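Local coordinates for fimbria adhesin protein (Klebsiella pneumoniae, PDB 3U4K), which probably attaches Klebsiella fimbriae to human collagen V through this receptor-binding domain, the part of the adhesin that makes up the present chain, at residues M37-V42 and F135-I140; S148-S153 and N171-T176. All blocks are in the same frame, centred on the assembly; numbering follows the deposited sequence.

Contact 1 (M37-V42 and F135-I140)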
HETATM    1  N   MSE A  37      -0.381   6.835   5.716  1.00 62.47           N
HETATM    2  CA  MSE A  37       0.930   6.177   5.749  1.00 65.01           C
HETATM    3  C   MSE A  37       2.071   7.103   6.110  1.00 66.06           C
HETATM    4  O   MSE A  37       3.175   6.968   5.580  1.00 66.38           O
HETATM    5  CB  MSE A  37       1.179   5.502   4.398  1.00 66.09           C
HETATM    6  CG  MSE A  37       0.133   4.423   4.114  1.00 70.52           C
HETATM    7 SE   MSE A  37       0.602   3.349   2.523  1.00 75.42          SE
HETATM    8  CE  MSE A  37       0.575   4.785   1.172  1.00 73.38           C
ATOM      9  N   ALA A  38       1.820   8.038   7.027  1.00 67.09           N
ATOM     10  CA  ALA A  38       2.823   9.019   7.449  1.00 68.93           C
ATOM     11  C   ALA A  38       4.054   8.356   8.067  1.00 71.15           C
ATOM     12  O   ALA A  38       3.944   7.599   9.034  1.00 71.55           O
ATOM     13  CB  ALA A  38       2.213  10.023   8.418  1.00 68.56           C
HETATM   14  N   MSE A  39       5.222   8.643   7.491  1.00 72.60           N
HETATM   15  CA  MSE A  39       6.484   8.046   7.944  1.00 71.85           C
HETATM   16  C   MSE A  39       7.459   9.099   8.403  1.00 70.19           C
HETATM   17  O   MSE A  39       8.451   8.782   9.057  1.00 70.78           O
HETATM   18  CB  MSE A  39       7.104   7.190   6.838  1.00 72.87           C
HETATM   19  CG  MSE A  39       6.284   5.921   6.595  1.00 77.76           C
HETATM   20 SE   MSE A  39       7.315   4.478   5.716  1.00 82.79          SE
HETATM   21  CE  MSE A  39       8.776   4.307   7.032  1.00 81.45           C
ATOM     22  N   GLY A  40       7.183  10.359   8.076  1.00 69.18           N
ATOM     23  CA  GLY A  40       8.074  11.467   8.420  1.00 68.34           C
ATOM     24  C   GLY A  40       9.326  11.539   7.558  1.00 69.71           C
ATOM     25  O   GLY A  40       9.320  11.133   6.389  1.00 66.76           O
ATOM     26  N   ARG A  41      10.406  12.044   8.150  1.00 70.45           N
ATOM     27  CA  ARG A  41      11.656  12.303   7.435  1.00 69.50           C
ATOM     28  C   ARG A  41      12.584  11.087   7.457  1.00 67.62           C
ATOM     29  O   ARG A  41      12.778  10.465   8.502  1.00 68.26           O
ATOM     30  CB  ARG A  41      12.349  13.518   8.052  1.00 73.36           C
ATOM     31  CG  ARG A  41      13.350  14.216   7.147  1.00 79.61           C
ATOM     32  CD  ARG A  41      13.782  15.544   7.751  1.00 83.31           C
ATOM     33  NE  ARG A  41      14.977  16.085   7.107  1.00 88.03           N
ATOM     34  CZ  ARG A  41      16.227  15.807   7.476  1.00 91.28           C
ATOM     35  NH1 ARG A  41      16.467  14.985   8.492  1.00 90.42           N
ATOM     36  NH2 ARG A  41      17.246  16.352   6.821  1.00 91.87           N
ATOM     37  N   VAL A  42      13.153  10.755   6.300  1.00 65.05           N
ATOM     38  CA  VAL A  42      14.028   9.583   6.164  1.00 65.14           C
ATOM     39  C   VAL A  42      15.324   9.932   5.423  1.00 65.73           C
ATOM     40  O   VAL A  42      15.285  10.529   4.343  1.00 64.60           O
ATOM     41  CB  VAL A  42      13.310   8.419   5.435  1.00 64.71           C
ATOM     42  CG1 VAL A  42      14.260   7.253   5.185  1.00 65.34           C
ATOM     43  CG2 VAL A  42      12.093   7.947   6.221  1.00 64.74           C
ATOM     44  N   PHE A 135      -0.778  -3.949   7.887  1.00 64.21           N
ATOM     45  CA  PHE A 135      -0.417  -3.389   6.586  1.00 65.96           C
ATOM     46  C   PHE A 135       0.996  -2.830   6.673  1.00 64.60           C
ATOM     47  O   PHE A 135       1.320  -2.102   7.612  1.00 65.41           O
ATOM     48  CB  PHE A 135      -1.407  -2.307   6.145  1.00 66.53           C
ATOM     49  CG  PHE A 135      -1.264  -1.906   4.701  1.00 68.86           C
ATOM     50  CD1 PHE A 135      -1.970  -2.576   3.706  1.00 69.48           C
ATOM     51  CD2 PHE A 135      -0.417  -0.863   4.330  1.00 70.60           C
ATOM     52  CE1 PHE A 135      -1.834  -2.215   2.373  1.00 69.71           C
ATOM     53  CE2 PHE A 135      -0.278  -0.498   2.998  1.00 68.80           C
ATOM     54  CZ  PHE A 135      -0.988  -1.174   2.020  1.00 68.95           C
ATOM     55  N   THR A 136       1.833  -3.175   5.697  1.00 64.76           N
ATOM     56  CA  THR A 136       3.250  -2.795   5.729  1.00 65.29           C
ATOM     57  C   THR A 136       3.731  -2.100   4.452  1.00 64.38           C
ATOM     58  O   THR A 136       3.635  -2.651   3.352  1.00 64.09           O
ATOM     59  CB  THR A 136       4.152  -4.008   6.054  1.00 65.22           C
ATOM     60  OG1 THR A 136       3.805  -4.527   7.344  1.00 65.93           O
ATOM     61  CG2 THR A 136       5.624  -3.618   6.063  1.00 64.11           C
ATOM     62  N   LEU A 137       4.242  -0.883   4.625  1.00 65.75           N
ATOM     63  CA  LEU A 137       4.880  -0.127   3.552  1.00 65.26           C
ATOM     64  C   LEU A 137       6.400  -0.268   3.637  1.00 66.34           C
ATOM     65  O   LEU A 137       6.998  -0.079   4.701  1.00 65.36           O
ATOM     66  CB  LEU A 137       4.470   1.347   3.618  1.00 64.02           C
ATOM     67  CG  LEU A 137       5.128   2.349   2.661  1.00 65.38           C
ATOM     68  CD1 LEU A 137       4.829   2.028   1.204  1.00 65.25           C
ATOM     69  CD2 LEU A 137       4.705   3.774   2.985  1.00 64.83           C
ATOM     70  N   ASP A 138       7.014  -0.613   2.510  1.00 68.81           N
ATOM     71  CA  ASP A 138       8.464  -0.752   2.424  1.00 70.89           C
ATOM     72  C   ASP A 138       9.054   0.270   1.468  1.00 71.28           C
ATOM     73  O   ASP A 138       8.606   0.393   0.324  1.00 71.06           O
ATOM     74  CB  ASP A 138       8.852  -2.159   1.963  1.00 73.25           C
ATOM     75  CG  ASP A 138       8.787  -3.188   3.079  1.00 76.10           C
ATOM     76  OD1 ASP A 138       8.732  -2.795   4.265  1.00 76.83           O
ATOM     77  OD2 ASP A 138       8.802  -4.398   2.764  1.00 77.71           O
ATOM     78  N   ILE A 139      10.053   1.007   1.947  1.00 70.07           N
ATOM     79  CA  ILE A 139      10.829   1.902   1.092  1.00 67.42           C
ATOM     80  C   ILE A 139      12.133   1.208   0.694  1.00 66.96           C
ATOM     81  O   ILE A 139      12.965   0.883   1.547  1.00 66.41           O
ATOM     82  CB  ILE A 139      11.093   3.262   1.768  1.00 65.90           C
ATOM     83  CG1 ILE A 139       9.766   3.950   2.108  1.00 63.51           C
ATOM     84  CG2 ILE A 139      11.927   4.153   0.857  1.00 67.78           C
ATOM     85  CD1 ILE A 139       9.898   5.113   3.069  1.00 61.47           C
ATOM     86  N   ILE A 140      12.284   0.981  -0.609  1.00 65.80           N
ATOM     87  CA  ILE A 140      13.383   0.193  -1.165  1.00 67.31           C
ATOM     88  C   ILE A 140      14.346   1.082  -1.947  1.00 69.41           C
ATOM     89  O   ILE A 140      13.918   2.020  -2.631  1.00 67.53           O
ATOM     90  CB  ILE A 140      12.846  -0.910  -2.116  1.00 67.38           C
ATOM     91  CG1 ILE A 140      11.689  -1.699  -1.472  1.00 67.15           C
ATOM     92  CG2 ILE A 140      13.967  -1.825  -2.610  1.00 65.08           C
ATOM     93  CD1 ILE A 140      12.047  -2.481  -0.223  1.00 67.32           C
TER
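Met39 and Ile139 reach toward each other tip to tip, the selenium SE of Met39 standing 3.8 Å from Ile139 CD1. The same SE, carried outward by a chi2 near anti (-159°), is as near to Leu137 CD2, at 3.8 Å, and so bridges two residues that follow the same face of strand 135-140. Leu137 CD2 lies between the two selenomethionines, with SE of Met37 at 4.2 Å. Met37 crosses Leu137 at about a right angle and goes on to Phe135, where SE comes within 4.0 Å of ring atom CE2. This is an oblique Met-aromatic contact, SE lying 5.2 Å from the ring centroid and 70° off its normal. No hydrogen bond joins the two segments: this is sheet-to-sheet packing inside the jelly-roll beta barrel, the inward side chains of strand 133-141 meeting the chain that leads into edge strand 40-43. Phe107 of strand 103-111 touches Met37, Phe135 and Leu137, while Leu105 and Ile175 pack on Leu137. Toward Val42 the packing slackens, its side chain no nearer than 4.8 Å to the opposite segment, and Arg41 lies exposed. On the other face of strand 133-141, Asp138 forms a salt bridge with Arg106.

Contact 2 (S148-S153 and N171-T176)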
ATOM      1  N   SER A 148      16.341  13.002  -3.842  1.00 71.12           N
ATOM      2  CA  SER A 148      15.596  13.501  -2.691  1.00 71.09           C
ATOM      3  C   SER A 148      14.217  13.987  -3.115  1.00 73.77           C
ATOM      4  O   SER A 148      13.934  14.099  -4.308  1.00 77.46           O
ATOM      5  CB  SER A 148      16.366  14.628  -1.993  1.00 69.23           C
ATOM      6  OG  SER A 148      17.441  14.115  -1.227  1.00 66.04           O
ATOM      7  N   GLY A 149      13.357  14.268  -2.136  1.00 74.76           N
ATOM      8  CA  GLY A 149      12.016  14.778  -2.411  1.00 75.73           C
ATOM      9  C   GLY A 149      10.951  14.327  -1.427  1.00 77.41           C
ATOM     10  O   GLY A 149      11.207  13.503  -0.545  1.00 78.12           O
ATOM     11  N   THR A 150       9.753  14.886  -1.587  1.00 76.82           N
ATOM     12  CA  THR A 150       8.593  14.529  -0.775  1.00 75.29           C
ATOM     13  C   THR A 150       7.556  13.866  -1.673  1.00 74.97           C
ATOM     14  O   THR A 150       7.300  14.333  -2.784  1.00 77.16           O
ATOM     15  CB  THR A 150       7.972  15.769  -0.104  1.00 74.46           C
ATOM     16  OG1 THR A 150       8.998  16.514   0.562  1.00 79.62           O
ATOM     17  CG2 THR A 150       6.912  15.372   0.910  1.00 73.52           C
ATOM     18  N   LEU A 151       6.972  12.773  -1.190  1.00 73.08           N
ATOM     19  CA  LEU A 151       5.988  12.018  -1.965  1.00 70.47           C
ATOM     20  C   LEU A 151       4.669  12.767  -2.110  1.00 69.91           C
ATOM     21  O   LEU A 151       4.269  13.513  -1.214  1.00 68.46           O
ATOM     22  CB  LEU A 151       5.755  10.640  -1.347  1.00 67.92           C
ATOM     23  CG  LEU A 151       6.943   9.681  -1.434  1.00 65.58           C
ATOM     24  CD1 LEU A 151       6.719   8.471  -0.549  1.00 65.51           C
ATOM     25  CD2 LEU A 151       7.181   9.256  -2.871  1.00 65.05           C
ATOM     26  N   ALA A 152       4.012  12.558  -3.249  1.00 70.57           N
ATOM     27  CA  ALA A 152       2.768  13.253  -3.588  1.00 69.97           C
ATOM     28  C   ALA A 152       1.602  12.879  -2.677  1.00 69.34           C
ATOM     29  O   ALA A 152       1.473  11.732  -2.248  1.00 68.28           O
ATOM     30  CB  ALA A 152       2.402  12.999  -5.043  1.00 70.44           C
ATOM     31  N   SER A 153       0.760  13.865  -2.394  1.00 71.51           N
ATOM     32  CA  SER A 153      -0.451  13.670  -1.600  1.00 71.55           C
ATOM     33  C   SER A 153      -1.506  12.857  -2.363  1.00 70.96           C
ATOM     34  O   SER A 153      -1.561  12.898  -3.596  1.00 70.16           O
ATOM     35  CB  SER A 153      -1.019  15.034  -1.207  1.00 71.32           C
ATOM     36  OG  SER A 153      -2.190  14.898  -0.427  1.00 76.76           O
ATOM     37  N   ASN A 171      -0.895  12.266   3.236  1.00 75.33           N
ATOM     38  CA  ASN A 171      -1.167  13.699   3.294  1.00 78.14           C
ATOM     39  C   ASN A 171      -0.088  14.482   2.549  1.00 81.40           C
ATOM     40  O   ASN A 171       0.651  13.923   1.732  1.00 80.30           O
ATOM     41  CB  ASN A 171      -1.222  14.170   4.748  1.00 78.79           C
ATOM     42  CG  ASN A 171      -2.449  13.671   5.478  1.00 81.26           C
ATOM     43  OD1 ASN A 171      -3.576  13.813   5.000  1.00 80.89           O
ATOM     44  ND2 ASN A 171      -2.238  13.091   6.654  1.00 82.34           N
ATOM     45  N   ALA A 172      -0.013  15.781   2.826  1.00 84.61           N
ATOM     46  CA  ALA A 172       1.114  16.593   2.394  1.00 84.25           C
ATOM     47  C   ALA A 172       2.216  16.484   3.446  1.00 84.76           C
ATOM     48  O   ALA A 172       1.937  16.521   4.651  1.00 81.00           O
ATOM     49  CB  ALA A 172       0.687  18.038   2.203  1.00 84.81           C
ATOM     50  N   ASP A 173       3.456  16.334   2.979  1.00 87.59           N
ATOM     51  CA  ASP A 173       4.647  16.215   3.840  1.00 89.70           C
ATOM     52  C   ASP A 173       4.525  15.113   4.897  1.00 86.56           C
ATOM     53  O   ASP A 173       4.759  15.346   6.086  1.00 86.55           O
ATOM     54  CB  ASP A 173       5.005  17.563   4.495  1.00 92.74           C
ATOM     55  CG  ASP A 173       5.303  18.656   3.478  1.00 96.21           C
ATOM     56  OD1 ASP A 173       5.681  18.338   2.326  1.00 98.86           O
ATOM     57  OD2 ASP A 173       5.166  19.844   3.838  1.00 97.45           O
ATOM     58  N   ALA A 174       4.156  13.917   4.451  1.00 84.39           N
ATOM     59  CA  ALA A 174       4.026  12.770   5.346  1.00 80.58           C
ATOM     60  C   ALA A 174       5.211  11.821   5.195  1.00 76.20           C
ATOM     61  O   ALA A 174       5.576  11.122   6.141  1.00 74.56           O
ATOM     62  CB  ALA A 174       2.710  12.047   5.101  1.00 80.58           C
ATOM     63  N   ILE A 175       5.796  11.792   3.999  1.00 72.46           N
ATOM     64  CA  ILE A 175       7.048  11.075   3.758  1.00 71.28           C
ATOM     65  C   ILE A 175       8.032  11.943   2.968  1.00 71.18           C
ATOM     66  O   ILE A 175       7.802  12.257   1.794  1.00 68.60           O
ATOM     67  CB  ILE A 175       6.839   9.733   3.021  1.00 70.69           C
ATOM     68  CG1 ILE A 175       5.863   8.830   3.784  1.00 71.17           C
ATOM     69  CG2 ILE A 175       8.178   9.027   2.823  1.00 70.22           C
ATOM     70  CD1 ILE A 175       5.527   7.532   3.078  1.00 69.76           C
ATOM     71  N   THR A 176       9.123  12.329   3.624  1.00 71.61           N
ATOM     72  CA  THR A 176      10.202  13.069   2.972  1.00 71.53           C
ATOM     73  C   THR A 176      11.471  12.217   2.942  1.00 68.63           C
ATOM     74  O   THR A 176      11.953  11.768   3.984  1.00 66.53           O
ATOM     75  CB  THR A 176      10.491  14.411   3.678  1.00 73.61           C
ATOM     76  OG1 THR A 176       9.259  15.018   4.088  1.00 76.97           O
ATOM     77  CG2 THR A 176      11.232  15.359   2.744  1.00 72.15           C
TER
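Thr150 lays its side chain across the end of the 171-176 segment, its CG2 beside the carbonyl oxygen of Ile175 and its OG1 beside the methyl of Thr176. CG2 is 3.4 Å from Ile175 O and 3.5 Å from Asp173 OD1, while Thr150 OG1 sits 3.3 Å from Thr176 CG2. Thr150 and Thr176 form an antiparallel non-hydrogen-bonded pair, with both side chains on the same face of the sheet. Asp173 starts with its CB directed away from the other segment, yet its carboxylate swings back to the Thr150 methyl. The neighbouring backbone supplies the one hydrogen bond between the segments: Leu151 N donates to Ile175 O at 3.1 Å. The same oxygen also receives a CA-H...O contact from Thr150. Strand 149-150 is thereby added as an outer strand to the small three-stranded mixed sheet of the jelly roll, in which 175-178 is the middle strand and 40-43 the other border. Gly149 continues the ladder by a backbone hydrogen bond to Ile177. Beneath this pairing, Leu151 and Ile175 are buried and slant across each other, with CD1 of Leu151 3.7 Å from CG2 of Ile175; Leu170 touches both. The Leu151 chain is extended at chi2 (168°), CD1 anti to CA, which lets CD1 reach Ile175. Farther along, the pairing gives way to two exposed loops, where Ser153 CA makes a CA-H...O contact of 3.5 Å with Asn171 O. There Ser153 OG, anti to its own backbone N, holds a weak hydrogen bond to Leu170 O.

Overall arrangement
The centres of the two contacts lie about 10 Å apart, within the MrkD-like receptor-binding domain. Along the sequence they come in series: contact 1 closes with strand 133-141, and strand 149-150 of contact 2 is the next strand. Probable hydrogen bonds from Gly40 N to Ala174 O and from Val42 N to Thr176 O join them, and Ile175 packs against Met39. Contact 1 is buried, its centre about 10 Å from that of the chain, while contact 2, about 15 Å out, is only partly buried. The middle strand 175-178 of the three-stranded sheet joins the parallel strand 40-43, whose lead-in packs against strand 133-141, to strand 149-150, tying both contacts into one jelly-roll domain.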